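PDB 5FM0: 6-carboxyhexanoate--coa ligase from Bacillus subtilis, which belongs to the 6-carboxyhexanoate--CoA ligase family and binds pimeloyl-AMP, pyrophosphate and magnesium in this two-chain structure. Local coordinates for residues R12-M17 with P59-I64; W120-G125 with T140-V145. All coordinates share one frame; numbering follows the deposited sequence.

Contact 1: residues R12-M17 with P59-I64; sequences RMRASM and PDFMQI. With PT (platinum (II) ion), chain I; PT (platinum (II) ion), chain G.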
loop_
_atom_site.group_PDB
_atom_site.type_symbol
_atom_site.label_atom_id
_atom_site.label_comp_id
_atom_site.label_asym_id
_atom_site.label_seq_id
_atom_site.Cartn_x
_atom_site.Cartn_y
_atom_site.Cartn_z
ATOM N N ARG A 12 2.395 -4.096 -7.152
ATOM C CA ARG A 12 0.943 -4.070 -7.366
ATOM C C ARG A 12 0.320 -2.761 -6.901
ATOM O O ARG A 12 0.799 -2.122 -5.973
ATOM C CB ARG A 12 0.260 -5.188 -6.591
ATOM C CG ARG A 12 0.555 -6.580 -7.107
ATOM C CD ARG A 12 -0.101 -7.665 -6.227
ATOM N NE ARG A 12 0.718 -7.989 -5.067
ATOM C CZ ARG A 12 0.261 -8.515 -3.931
ATOM N NH1 ARG A 12 -1.027 -8.794 -3.770
ATOM N NH2 ARG A 12 1.113 -8.769 -2.951
ATOM N N MET A 13 -0.782 -2.396 -7.534
ATOM C CA MET A 13 -1.487 -1.180 -7.203
ATOM C C MET A 13 -2.979 -1.426 -7.279
ATOM O O MET A 13 -3.451 -2.161 -8.141
ATOM C CB MET A 13 -1.093 -0.077 -8.179
ATOM C CG MET A 13 -1.768 1.262 -7.927
ATOM S SD MET A 13 -3.426 1.335 -8.632
ATOM C CE MET A 13 -3.061 1.374 -10.391
ATOM N N ARG A 14 -3.726 -0.819 -6.368
ATOM C CA ARG A 14 -5.176 -0.702 -6.533
ATOM C C ARG A 14 -5.675 0.666 -6.052
ATOM O O ARG A 14 -5.084 1.283 -5.172
ATOM C CB ARG A 14 -5.919 -1.842 -5.854
ATOM C CG ARG A 14 -5.720 -1.972 -4.361
ATOM C CD ARG A 14 -6.566 -3.130 -3.833
ATOM N NE ARG A 14 -6.894 -3.000 -2.411
ATOM C CZ ARG A 14 -6.245 -3.628 -1.434
ATOM N NH1 ARG A 14 -5.223 -4.445 -1.709
ATOM N NH2 ARG A 14 -6.618 -3.437 -0.179
ATOM N N ALA A 15 -6.737 1.146 -6.678
ATOM C CA ALA A 15 -7.275 2.443 -6.378
ATOM C C ALA A 15 -8.805 2.381 -6.438
ATOM O O ALA A 15 -9.369 1.662 -7.239
ATOM C CB ALA A 15 -6.735 3.456 -7.359
ATOM N N SER A 16 -9.468 3.117 -5.562
ATOM C CA SER A 16 -10.915 3.167 -5.557
ATOM C C SER A 16 -11.411 4.585 -5.246
ATOM O O SER A 16 -10.627 5.468 -4.889
ATOM C CB SER A 16 -11.491 2.141 -4.576
ATOM O OG SER A 16 -10.811 2.142 -3.335
ATOM N N MET A 17 -12.706 4.799 -5.449
ATOM C CA MET A 17 -13.365 6.084 -5.191
ATOM C C MET A 17 -14.507 5.817 -4.210
ATOM O O MET A 17 -15.166 4.763 -4.279
ATOM C CB MET A 17 -13.889 6.667 -6.500
ATOM C CG MET A 17 -14.228 8.150 -6.468
ATOM S SD MET A 17 -15.273 8.710 -7.839
ATOM C CE MET A 17 -14.308 8.316 -9.289
ATOM N N PRO A 59 -9.243 8.787 -7.668
ATOM C CA PRO A 59 -9.412 7.956 -6.489
ATOM C C PRO A 59 -9.195 8.716 -5.195
ATOM O O PRO A 59 -8.406 9.668 -5.136
ATOM C CB PRO A 59 -8.325 6.900 -6.662
ATOM C CG PRO A 59 -7.232 7.632 -7.345
ATOM C CD PRO A 59 -7.917 8.602 -8.279
ATOM N N ASP A 60 -9.880 8.273 -4.157
ATOM C CA ASP A 60 -9.608 8.767 -2.828
ATOM C C ASP A 60 -8.945 7.683 -1.952
ATOM O O ASP A 60 -8.777 7.863 -0.754
ATOM C CB ASP A 60 -10.889 9.305 -2.192
ATOM C CG ASP A 60 -11.986 8.275 -2.107
ATOM O OD1 ASP A 60 -11.674 7.056 -2.032
ATOM O OD2 ASP A 60 -13.170 8.694 -2.095
ATOM N N PHE A 61 -8.588 6.562 -2.567
ATOM C CA PHE A 61 -7.845 5.505 -1.914
ATOM C C PHE A 61 -6.894 4.847 -2.911
ATOM O O PHE A 61 -7.248 4.614 -4.051
ATOM C CB PHE A 61 -8.783 4.457 -1.351
ATOM C CG PHE A 61 -8.072 3.287 -0.744
ATOM C CD1 PHE A 61 -7.663 3.319 0.582
ATOM C CD2 PHE A 61 -7.792 2.170 -1.494
ATOM C CE1 PHE A 61 -6.995 2.245 1.140
ATOM C CE2 PHE A 61 -7.131 1.088 -0.942
ATOM C CZ PHE A 61 -6.731 1.124 0.378
ATOM N N MET A 62 -5.676 4.573 -2.481
ATOM C CA MET A 62 -4.740 3.851 -3.298
ATOM C C MET A 62 -3.719 3.086 -2.454
ATOM O O MET A 62 -3.272 3.569 -1.429
ATOM C CB MET A 62 -4.012 4.790 -4.244
ATOM C CG MET A 62 -3.089 4.043 -5.208
ATOM S SD MET A 62 -2.223 5.067 -6.420
ATOM C CE MET A 62 -3.592 5.870 -7.225
ATOM N N GLN A 63 -3.371 1.883 -2.914
ATOM C CA GLN A 63 -2.333 1.066 -2.327
ATOM C C GLN A 63 -1.350 0.683 -3.400
ATOM O O GLN A 63 -1.727 0.165 -4.421
ATOM C CB GLN A 63 -2.888 -0.219 -1.766
ATOM C CG GLN A 63 -3.437 -0.158 -0.368
ATOM C CD GLN A 63 -3.273 -1.484 0.368
ATOM O OE1 GLN A 63 -2.326 -2.241 0.113
ATOM N NE2 GLN A 63 -4.200 -1.771 1.280
ATOM N N ILE A 64 -0.085 0.908 -3.127
ATOM C CA ILE A 64 0.950 0.405 -3.925
ATOM C C ILE A 64 1.849 -0.413 -3.040
ATOM O O ILE A 64 2.201 -0.009 -1.934
ATOM C CB ILE A 64 1.793 1.509 -4.521
ATOM C CG1 ILE A 64 0.946 2.345 -5.473
ATOM C CG2 ILE A 64 3.004 0.902 -5.226
ATOM C CD1 ILE A 64 1.650 3.577 -5.969
HETATM PT PT PT I . -17.281 7.674 -7.605
HETATM PT PT PT G . -15.172 10.952 -7.661
#
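A classic beta bulge ends the antiparallel ladder between residues 12-17 of strand 8-17 and residues 59-64. Ser-16 O takes two backbone N-H groups there. Asp-60 N lies 3.0 Å from Ser-16 O, in the carbonyl plane. Phe-61 N is a longer donor to Ser-16 O, at 3.3 Å, and is tilted from that plane. Ser-16 N in turn donates to Phe-61 O. Further along, Arg-14 and Gln-63 form a hydrogen-bonded pair, with Gln-63 N 2.9 Å from Arg-14 O and Arg-14 N bonded to Gln-63 O. Met-13 with Ile-64 and Ala-15 with Met-62 are the non-hydrogen-bonded pairs.

Strand 8-17 is the middle of a three-stranded antiparallel sheet, between 26-36 and 61-68. Residues 61-64 also pair antiparallel with a strand of the second subunit, so the sheet continues across the dimer interface.

Met-13, Ala-15, Met-62 and Ile-64 share one face; from it Met-13 and Met-62 pack on helix 40-52. Met-13 CG touches Ile-64 CG1 at 3.8 Å. The Met-62 chain runs extended to SD and then bends (chi3 -57°), which brings CE to 4.0 Å from Ala-15 CB. Pro-59 CB reaches the same Ala-15 CB.

Arg-14, Ser-16, Phe-61 and Gln-63 lie on the other face. Arg-14 and Gln-63 run side by side and point the same way. Gln-63 CD sits over one guanidinium face, offset toward its rim, with the two planes 41° apart. Arg-14 NE comes to the edge of the Phe-61 ring, 4.4 Å from Phe-61 CE2. Ser-16 OG is 3.5 Å from Phe-61 CD2, and its polar partner is Gly-19 O. Asp-60 OD2 accepts from Asn-18 N. At the strand end, Met-17 SD binds two platinum ions.

Contact 2: residues W120-G125 with T140-V145; sequences WSDVRG and TKEKGV. With WAQ (pimeloyl-AMP), chain C.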
loop_
_atom_site.group_PDB
_atom_site.type_symbol
_atom_site.label_atom_id
_atom_site.label_comp_id
_atom_site.label_asym_id
_atom_site.label_seq_id
_atom_site.Cartn_x
_atom_site.Cartn_y
_atom_site.Cartn_z
ATOM N N TRP A 120 -21.701 -9.407 -11.854
ATOM C CA TRP A 120 -20.259 -9.519 -11.603
ATOM C C TRP A 120 -19.504 -8.264 -12.014
ATOM O O TRP A 120 -18.283 -8.245 -11.937
ATOM C CB TRP A 120 -19.643 -10.690 -12.358
ATOM C CG TRP A 120 -20.114 -12.014 -11.950
ATOM C CD1 TRP A 120 -20.588 -12.393 -10.709
ATOM C CD2 TRP A 120 -20.106 -13.189 -12.751
ATOM N NE1 TRP A 120 -20.908 -13.732 -10.720
ATOM C CE2 TRP A 120 -20.608 -14.245 -11.956
ATOM C CE3 TRP A 120 -19.722 -13.457 -14.061
ATOM C CZ2 TRP A 120 -20.742 -15.541 -12.441
ATOM C CZ3 TRP A 120 -19.874 -14.754 -14.548
ATOM C CH2 TRP A 120 -20.371 -15.774 -13.739
ATOM N N SER A 121 -20.219 -7.224 -12.449
ATOM C CA SER A 121 -19.588 -5.969 -12.896
ATOM C C SER A 121 -18.764 -5.308 -11.806
ATOM O O SER A 121 -17.830 -4.558 -12.082
ATOM C CB SER A 121 -20.653 -4.971 -13.344
ATOM O OG SER A 121 -21.327 -5.430 -14.499
ATOM N N ASP A 122 -19.142 -5.551 -10.565
ATOM C CA ASP A 122 -18.454 -4.938 -9.435
ATOM C C ASP A 122 -17.207 -5.721 -9.003
ATOM O O ASP A 122 -16.456 -5.257 -8.143
ATOM C CB ASP A 122 -19.408 -4.810 -8.241
ATOM C CG ASP A 122 -20.544 -3.846 -8.507
ATOM O OD1 ASP A 122 -20.316 -2.861 -9.245
ATOM O OD2 ASP A 122 -21.660 -4.070 -7.981
ATOM N N VAL A 123 -16.998 -6.911 -9.571
ATOM C CA VAL A 123 -15.866 -7.723 -9.170
ATOM C C VAL A 123 -14.562 -7.027 -9.579
ATOM O O VAL A 123 -14.384 -6.650 -10.729
ATOM C CB VAL A 123 -15.962 -9.145 -9.754
ATOM C CG1 VAL A 123 -14.727 -9.941 -9.362
ATOM C CG2 VAL A 123 -17.224 -9.835 -9.239
ATOM N N ARG A 124 -13.673 -6.830 -8.615
ATOM C CA ARG A 124 -12.433 -6.090 -8.852
ATOM C C ARG A 124 -11.382 -6.915 -9.617
ATOM O O ARG A 124 -10.455 -6.359 -10.224
ATOM C CB ARG A 124 -11.841 -5.604 -7.519
ATOM C CG ARG A 124 -10.390 -5.124 -7.628
ATOM C CD ARG A 124 -9.905 -4.322 -6.415
ATOM N NE ARG A 124 -9.146 -5.116 -5.445
ATOM C CZ ARG A 124 -9.616 -5.510 -4.263
ATOM N NH1 ARG A 124 -10.851 -5.192 -3.887
ATOM N NH2 ARG A 124 -8.845 -6.218 -3.450
ATOM N N GLY A 125 -11.511 -8.234 -9.539
ATOM C CA GLY A 125 -10.624 -9.151 -10.234
ATOM C C GLY A 125 -11.406 -9.949 -11.236
ATOM O O GLY A 125 -12.278 -9.413 -11.908
ATOM N N THR A 140 -14.569 -15.503 -3.653
ATOM C CA THR A 140 -13.989 -14.204 -3.349
ATOM C C THR A 140 -14.997 -13.090 -3.519
ATOM O O THR A 140 -14.694 -11.924 -3.228
ATOM C CB THR A 140 -12.758 -13.907 -4.231
ATOM O OG1 THR A 140 -13.159 -13.841 -5.605
ATOM C CG2 THR A 140 -11.717 -14.992 -4.055
ATOM N N LYS A 141 -16.184 -13.437 -4.002
ATOM C CA LYS A 141 -17.251 -12.468 -4.139
ATOM C C LYS A 141 -16.788 -11.207 -4.898
ATOM O O LYS A 141 -16.353 -11.303 -6.049
ATOM C CB LYS A 141 -17.784 -12.110 -2.764
ATOM C CG LYS A 141 -18.372 -13.298 -2.028
ATOM C CD LYS A 141 -19.087 -12.858 -0.762
ATOM C CE LYS A 141 -20.086 -13.904 -0.298
ATOM N NZ LYS A 141 -19.443 -15.228 -0.063
ATOM N N GLU A 142 -16.875 -10.037 -4.260
ATOM C CA GLU A 142 -16.602 -8.770 -4.942
ATOM C C GLU A 142 -15.124 -8.500 -5.142
ATOM O O GLU A 142 -14.732 -7.673 -5.961
ATOM C CB GLU A 142 -17.214 -7.614 -4.159
ATOM C CG GLU A 142 -18.733 -7.689 -4.047
ATOM C CD GLU A 142 -19.418 -7.817 -5.398
ATOM O OE1 GLU A 142 -19.351 -6.861 -6.193
ATOM O OE2 GLU A 142 -20.021 -8.877 -5.667
ATOM N N LYS A 143 -14.302 -9.217 -4.415
ATOM C CA LYS A 143 -12.874 -9.087 -4.585
ATOM C C LYS A 143 -12.461 -9.714 -5.930
ATOM O O LYS A 143 -11.714 -9.120 -6.704
ATOM C CB LYS A 143 -12.157 -9.776 -3.429
ATOM C CG LYS A 143 -10.658 -9.626 -3.470
ATOM C CD LYS A 143 -9.965 -10.253 -2.271
ATOM C CE LYS A 143 -8.470 -9.977 -2.361
ATOM N NZ LYS A 143 -7.700 -10.512 -1.207
ATOM N N GLY A 144 -12.963 -10.915 -6.206
ATOM C CA GLY A 144 -12.521 -11.671 -7.371
ATOM C C GLY A 144 -11.113 -12.207 -7.194
ATOM O O GLY A 144 -10.473 -12.025 -6.160
ATOM N N VAL A 145 -10.634 -12.880 -8.213
ATOM C CA VAL A 145 -9.301 -13.423 -8.207
ATOM C C VAL A 145 -8.421 -12.490 -9.011
ATOM O O VAL A 145 -8.687 -12.265 -10.191
ATOM C CB VAL A 145 -9.328 -14.793 -8.875
ATOM C CG1 VAL A 145 -7.926 -15.336 -9.093
ATOM C CG2 VAL A 145 -10.150 -15.743 -8.036
HETATM N N1 WAQ C . -6.617 -10.290 -12.615
HETATM C C2 WAQ C . -7.960 -10.662 -12.708
HETATM N N3 WAQ C . -8.871 -9.780 -13.255
HETATM C C4 WAQ C . -8.448 -8.580 -13.697
HETATM C C5 WAQ C . -7.158 -8.241 -13.619
HETATM C C6 WAQ C . -6.263 -9.093 -13.079
HETATM N N6 WAQ C . -4.991 -8.712 -13.028
HETATM N N7 WAQ C . -7.036 -7.009 -14.134
HETATM C C8 WAQ C . -8.242 -6.611 -14.521
HETATM N N9 WAQ C . -9.121 -7.571 -14.252
HETATM C "C1'" WAQ C . -10.587 -7.587 -14.487
HETATM C "C2'" WAQ C . -11.289 -6.612 -13.517
HETATM O "O2'" WAQ C . -12.608 -7.028 -13.147
HETATM C "C3'" WAQ C . -11.439 -5.381 -14.371
HETATM O "O3'" WAQ C . -12.524 -4.530 -13.919
HETATM C "C4'" WAQ C . -11.744 -5.956 -15.760
HETATM O "O4'" WAQ C . -10.873 -7.124 -15.847
HETATM C "C5'" WAQ C . -11.365 -4.829 -16.675
HETATM O "O5'" WAQ C . -10.013 -4.888 -16.768
HETATM O OAB WAQ C . -6.812 -6.255 -27.110
HETATM O OAC WAQ C . -8.593 -2.834 -20.556
HETATM O OAD WAQ C . -10.298 -2.503 -17.775
HETATM O OAE WAQ C . -7.331 -4.102 -27.328
HETATM O OAH WAQ C . -7.900 -3.297 -17.106
HETATM C CAK WAQ C . -9.436 -5.580 -23.725
HETATM C CAL WAQ C . -8.511 -6.087 -24.883
HETATM C CAM WAQ C . -8.682 -4.831 -22.626
HETATM C CAN WAQ C . -7.431 -5.061 -25.166
HETATM C CAO WAQ C . -9.393 -5.050 -21.296
HETATM O OAU WAQ C . -9.020 -4.484 -18.988
HETATM C CAW WAQ C . -7.176 -5.147 -26.652
HETATM C CAX WAQ C . -8.966 -3.984 -20.250
HETATM P PBG WAQ C . -9.241 -3.667 -17.542
#
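The backbones of 120-125 and 140-145 are irregular, and they come together at Val-123 with Glu-142 and at Gly-125 with Gly-144. Arg-124 N donates to Glu-142 O at 3.0 Å, a fairly straight bond (163° at the hydrogen). Val-123 CA adds a CA-H...O contact of 3.4 Å to the same Glu-142 O. Within the second segment, a type II' beta turn runs from Thr-140 to Lys-143 and is closed by Lys-143 N on Thr-140 O. The first segment forms part of the pimeloyl-AMP site. The ligand's O2' lies 2.7 Å from Gly-125 O and 3.0 Å from Val-123 O, within hydrogen-bonding distance of both. Val-145 O approaches the adenine carbon C2.

The two Val-123 methyls pack on the backbone of 140-145. CG1, anti to the backbone N (chi1 177°), packs 3.4 Å from Gly-144 CA, while CG2 faces Lys-141 O at 3.6 Å. The Arg-124 and Lys-143 side chains cross, with Arg-124 NH2 3.9 Å from Lys-143 CG. Asp-122 and Glu-142 run alongside each other at the solvent-exposed side, with Asp-122 OD2 4.0 Å from Glu-142 OE1. The approach is modelled too tightly to trust; the like charges may repel.

How the contacts relate
Contact 1 is mostly buried. It joins two neighbouring strands of the three-stranded sheet, one of which also pairs with the second subunit. Contact 2 is partly exposed and joins two loops, one leading into strand 127-130 of the mixed sheet. Their chemistry follows: an antiparallel ladder with apolar side chains on one face and mainly polar ones, with Phe-61, on the other in contact 1, and a backbone hydrogen bond between loops with charged side chains toward solvent in contact 2. The centres are 16 Å apart, but the contacts touch where Arg-14 CD packs 3.6 Å from Arg-124 NE. Pyrophosphate lies near both, about 5 Å from the Met-13 side chain and 6 Å from that of Arg-124.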